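PDB 4YMH: putative SAM-dependent O-methyltranferase from Podospora anserina, which probably transfers a methyl group from S-adenosylmethionine to a substrate hydroxyl, as a member of the cation-dependent O-methyltransferase family. Local coordinates for the interface of chains A and B. Numbering follows the deposited sequence. Chains: chain A/B, Putative SAM-dependent O-methyltranferase.

Contact 1: the interface of chains A and B. Residues chain A 5, 175, 221, 223; chain B 16-17, 19-20, 52.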
loop_
_atom_site.group_PDB
_atom_site.type_symbol
_atom_site.label_atom_id
_atom_site.label_comp_id
_atom_site.label_asym_id
_atom_site.label_seq_id
_atom_site.Cartn_x
_atom_site.Cartn_y
_atom_site.Cartn_z
ATOM N N ILE A 5 0.877 1.532 -13.223
ATOM C CA ILE A 5 0.439 2.843 -12.758
ATOM C C ILE A 5 -0.538 3.510 -13.724
ATOM O O ILE A 5 -0.291 3.572 -14.920
ATOM C CB ILE A 5 1.669 3.762 -12.540
ATOM C CG1 ILE A 5 2.572 3.164 -11.460
ATOM C CG2 ILE A 5 1.266 5.184 -12.194
ATOM C CD1 ILE A 5 3.924 3.848 -11.373
ATOM N N PHE A 175 9.695 9.078 -4.415
ATOM C CA PHE A 175 9.670 9.468 -5.830
ATOM C C PHE A 175 10.198 10.880 -6.078
ATOM O O PHE A 175 10.514 11.224 -7.212
ATOM C CB PHE A 175 8.248 9.404 -6.391
ATOM C CG PHE A 175 7.760 8.006 -6.689
ATOM C CD1 PHE A 175 8.629 6.922 -6.680
ATOM C CD2 PHE A 175 6.431 7.788 -6.997
ATOM C CE1 PHE A 175 8.168 5.642 -6.975
ATOM C CE2 PHE A 175 5.963 6.505 -7.282
ATOM C CZ PHE A 175 6.831 5.438 -7.272
ATOM N N LEU A 221 8.976 -0.976 -3.548
ATOM C CA LEU A 221 8.759 0.435 -3.822
ATOM C C LEU A 221 7.365 0.586 -4.395
ATOM O O LEU A 221 7.120 0.309 -5.566
ATOM C CB LEU A 221 9.828 0.987 -4.774
ATOM C CG LEU A 221 9.703 2.473 -5.146
ATOM C CD1 LEU A 221 9.325 3.357 -3.959
ATOM C CD2 LEU A 221 11.005 2.990 -5.822
ATOM N N PRO A 223 4.088 2.395 -5.685
ATOM C CA PRO A 223 3.777 3.633 -6.408
ATOM C C PRO A 223 2.474 4.256 -5.896
ATOM O O PRO A 223 1.471 4.339 -6.622
ATOM C CB PRO A 223 3.649 3.174 -7.864
ATOM C CG PRO A 223 3.103 1.766 -7.737
ATOM C CD PRO A 223 3.730 1.191 -6.467
ATOM N N VAL B 16 7.884 4.965 -14.588
ATOM C CA VAL B 16 7.914 4.917 -13.133
ATOM C C VAL B 16 7.595 3.507 -12.650
ATOM O O VAL B 16 8.222 3.011 -11.717
ATOM C CB VAL B 16 6.939 5.937 -12.508
ATOM C CG1 VAL B 16 6.933 5.797 -10.995
ATOM C CG2 VAL B 16 7.364 7.365 -12.922
ATOM N N SER B 17 6.650 2.850 -13.313
ATOM C CA SER B 17 6.338 1.465 -12.988
ATOM C C SER B 17 7.562 0.550 -13.211
ATOM O O SER B 17 7.902 -0.290 -12.351
ATOM C CB SER B 17 5.134 0.996 -13.812
ATOM O OG SER B 17 4.803 -0.340 -13.498
ATOM N N TYR B 19 10.612 1.463 -13.057
ATOM C CA TYR B 19 11.556 1.836 -12.001
ATOM C C TYR B 19 11.210 1.141 -10.676
ATOM O O TYR B 19 12.102 0.670 -9.955
ATOM C CB TYR B 19 11.578 3.353 -11.807
ATOM C CG TYR B 19 12.618 3.827 -10.816
ATOM C CD1 TYR B 19 13.904 4.123 -11.226
ATOM C CD2 TYR B 19 12.306 3.986 -9.466
ATOM C CE1 TYR B 19 14.867 4.565 -10.317
ATOM C CE2 TYR B 19 13.260 4.416 -8.559
ATOM C CZ TYR B 19 14.533 4.702 -8.988
ATOM O OH TYR B 19 15.485 5.114 -8.089
ATOM N N CYS B 20 9.926 1.090 -10.348
ATOM C CA CYS B 20 9.478 0.370 -9.148
ATOM C C CYS B 20 9.805 -1.102 -9.221
ATOM O O CYS B 20 10.180 -1.705 -8.216
ATOM C CB CYS B 20 7.978 0.531 -8.943
ATOM S SG CYS B 20 7.517 2.225 -8.462
ATOM N N LEU B 52 4.641 -5.985 -11.182
ATOM C CA LEU B 52 4.863 -5.227 -9.939
ATOM C C LEU B 52 3.823 -5.615 -8.877
ATOM O O LEU B 52 4.160 -5.845 -7.697
ATOM C CB LEU B 52 4.832 -3.710 -10.194
ATOM C CG LEU B 52 5.127 -2.846 -8.959
ATOM C CD1 LEU B 52 6.511 -3.136 -8.370
ATOM C CD2 LEU B 52 5.004 -1.373 -9.331
#

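Contact 2: the interface of chains A and B. Residues chain A 4, 6, 223; chain B 17, 50, 52-53, 224-225.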
loop_
_atom_site.group_PDB
_atom_site.type_symbol
_atom_site.label_atom_id
_atom_site.label_comp_id
_atom_site.label_asym_id
_atom_site.label_seq_id
_atom_site.Cartn_x
_atom_site.Cartn_y
_atom_site.Cartn_z
ATOM N N SER A 4 2.081 -0.776 -14.117
ATOM C CA SER A 4 1.154 -0.879 -13.005
ATOM C C SER A 4 0.499 0.425 -12.588
ATOM O O SER A 4 -0.329 0.427 -11.682
ATOM C CB SER A 4 1.892 -1.457 -11.797
ATOM O OG SER A 4 2.424 -2.723 -12.115
ATOM N N LEU A 6 -1.641 4.022 -13.192
ATOM C CA LEU A 6 -2.614 4.723 -14.013
ATOM C C LEU A 6 -2.173 6.151 -14.296
ATOM O O LEU A 6 -1.809 6.884 -13.362
ATOM C CB LEU A 6 -3.979 4.749 -13.331
ATOM C CG LEU A 6 -4.709 3.413 -13.203
ATOM C CD1 LEU A 6 -6.006 3.668 -12.474
ATOM C CD2 LEU A 6 -4.965 2.755 -14.565
ATOM N N PRO A 223 4.088 2.395 -5.685
ATOM C CA PRO A 223 3.777 3.633 -6.408
ATOM C C PRO A 223 2.474 4.256 -5.896
ATOM O O PRO A 223 1.471 4.339 -6.622
ATOM C CB PRO A 223 3.649 3.174 -7.864
ATOM C CG PRO A 223 3.103 1.766 -7.737
ATOM C CD PRO A 223 3.730 1.191 -6.467
ATOM N N SER B 17 6.650 2.850 -13.313
ATOM C CA SER B 17 6.338 1.465 -12.988
ATOM C C SER B 17 7.562 0.550 -13.211
ATOM O O SER B 17 7.902 -0.290 -12.351
ATOM C CB SER B 17 5.134 0.996 -13.812
ATOM O OG SER B 17 4.803 -0.340 -13.498
ATOM N N SER B 50 -0.436 -7.212 -12.737
ATOM C CA SER B 50 0.851 -6.857 -13.322
ATOM C C SER B 50 2.020 -7.569 -12.626
ATOM O O SER B 50 1.839 -8.198 -11.585
ATOM C CB SER B 50 1.053 -5.335 -13.249
ATOM O OG SER B 50 1.113 -4.916 -11.890
ATOM N N LEU B 52 4.641 -5.985 -11.182
ATOM C CA LEU B 52 4.863 -5.227 -9.939
ATOM C C LEU B 52 3.823 -5.615 -8.877
ATOM O O LEU B 52 4.160 -5.845 -7.697
ATOM C CB LEU B 52 4.832 -3.710 -10.194
ATOM C CG LEU B 52 5.127 -2.846 -8.959
ATOM C CD1 LEU B 52 6.511 -3.136 -8.370
ATOM C CD2 LEU B 52 5.004 -1.373 -9.331
ATOM N N GLN B 53 2.564 -5.739 -9.300
ATOM C CA GLN B 53 1.518 -6.187 -8.383
ATOM C C GLN B 53 1.831 -7.559 -7.799
ATOM O O GLN B 53 1.536 -7.816 -6.635
ATOM C CB GLN B 53 0.156 -6.228 -9.078
ATOM C CG GLN B 53 -0.789 -5.142 -8.640
ATOM C CD GLN B 53 -2.217 -5.357 -9.125
ATOM O OE1 GLN B 53 -2.467 -5.503 -10.321
ATOM N NE2 GLN B 53 -3.157 -5.376 -8.190
ATOM N N VAL B 224 -3.319 3.134 -5.473
ATOM C CA VAL B 224 -2.156 2.416 -5.953
ATOM C C VAL B 224 -2.646 1.401 -6.985
ATOM O O VAL B 224 -3.763 0.892 -6.856
ATOM C CB VAL B 224 -1.387 1.731 -4.797
ATOM C CG1 VAL B 224 -2.203 0.566 -4.183
ATOM C CG2 VAL B 224 -0.007 1.273 -5.264
ATOM N N PHE B 225 -1.829 1.137 -8.010
ATOM C CA PHE B 225 -2.201 0.199 -9.073
ATOM C C PHE B 225 -3.517 0.658 -9.704
ATOM O O PHE B 225 -3.644 1.828 -10.075
ATOM C CB PHE B 225 -2.306 -1.233 -8.510
ATOM C CG PHE B 225 -1.017 -1.718 -7.855
ATOM C CD1 PHE B 225 0.206 -1.508 -8.475
ATOM C CD2 PHE B 225 -1.037 -2.343 -6.614
ATOM C CE1 PHE B 225 1.391 -1.941 -7.893
ATOM C CE2 PHE B 225 0.153 -2.779 -6.025
ATOM C CZ PHE B 225 1.359 -2.574 -6.663
HETATM O O HOH W 1 0.129 3.154 -8.755
HETATM O O HOH W 2 -1.963 3.933 -10.291
HETATM O O HOH W 3 4.487 -4.253 -13.762
#

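Contact 1: the interface of chains A and B
The apolar centre is where the CZ end of the A:Phe175 ring meets B:Val16 and B:Cys20. B:Cys20 SG comes up to A:Phe175 CZ from beyond the rim of the ring, at 3.5 Å. B:Val16 CG1 instead sits over one face of the ring, above the CZ corner and not over the centre, 3.7 Å from A:Phe175 CZ. With CG1 anti to the backbone N (chi1 176°), this valine methyl points off its helix into the corner formed by the phenyl ring and A:Ile5, touching both. The two aliphatic side chains cross nearly at a right angle, A:Ile5 CD1 touching B:Val16 CG1 at 3.6 Å.

Moving outward, A:Leu221 turns its CD2 branch to the ring edge atom CE2 of B:Tyr19, 3.8 Å away. On the other flank A:Pro223 CG and B:Leu52 CD2 meet tip to tip at 4.0 Å, and A:Pro223 CB sits in the plane of the A:Phe175 ring at its edge.

At the rim are backbone atoms: the carbonyl A:Leu221 O rests 3.5 Å from B:Cys20 CB, and the helix backbone at B:Ser17 N carries the methyl A:Ile5 CD1. A weak hydrogen bond at 3.4 Å from B:Cys20 SG to B:Val16 O may steady the thiol.

In this two-fold interface, likely to be that of the dimer, B helix 10-22, flanked by B:Leu52 of helix 51-64, docks onto A's N-terminal segment, the loop holding A:Phe175, and the end of strand 217-222 with A:Pro223 after it.

Contact 2: the interface of chains A and B
A:Ser4 lies against B:Phe225, whose positive phi (57°), unusual for a residue with a side chain, turns the backbone in the connection between strands 217-222 and 228-233. This is the N-terminal arm of one cation-dependent O-methyltransferase subunit lying on its partner, a two-fold contact that is likely to be the dimer interface.

A:Ser4 is gripped from both its backbone and its side chain. Its amide A:Ser4 N donates to the hydroxyl B:Ser17 OG at 2.8 Å, fairly straight (161° at H). B:Ser17 can take this bond because its OG swings away from its own backbone N (chi1 -179°), off the helix toward the arm. Putting an alanine here would leave the A:Ser4 amide without this acceptor and is likely to let the arm shift. A:Ser4's own hydroxyl, OG, pairs with B:Ser50 OG at 2.6 Å, direction undecided. B:Ser50 is the N-cap of helix 51-64: its OG accepts from the amide B:Gln53 N at 3.1 Å, which fixes the hydroxyl that meets the arm. B:Ser49, next to it, binds the cofactor. Water 3 ties A:Ser4 OG to B:Leu52 N in the first turn of the same helix.

The ring of B:Phe225 is clamped within its own chain, B:Gln53 CG over the centre of one face and B:Val224 CG2 over the centre of the other. A:Ser4 O and B:Leu52 CD2 lie at its edge, in plane, and A:Ser4 CB touches B:Phe225 CD1 at 3.7 Å. A:Pro223 CD packs obliquely on B:Val224 CG2 at 3.9 Å.

Two linked waters complete the seam. Water 1 joins A:Pro223 O, at 2.8 Å, to B:Phe225 N; water 2, bonded to water 1, reaches B:Phe225 O at 2.7 Å and also bonds A:Leu6 N.

Contact 1 and contact 2 are adjoining patches of one interface, the centres of their C-alpha atoms about 6 Å apart. A:Pro223, B:Ser17 and B:Leu52 belong to both, so B helices 10-22 and 51-64 each serve the two patches. Contact 1 is mainly greasy packing, whereas contact 2 adds hydroxyl bonds and bridging waters; A's N-terminal arm threads through both. Each patch has a twin with the chains exchanged, so the pairing is reciprocal. Because helix 51-64 follows directly on a cofactor-binding stretch, dimer packing may also steady that part of the active site, though the structure alone does not show this.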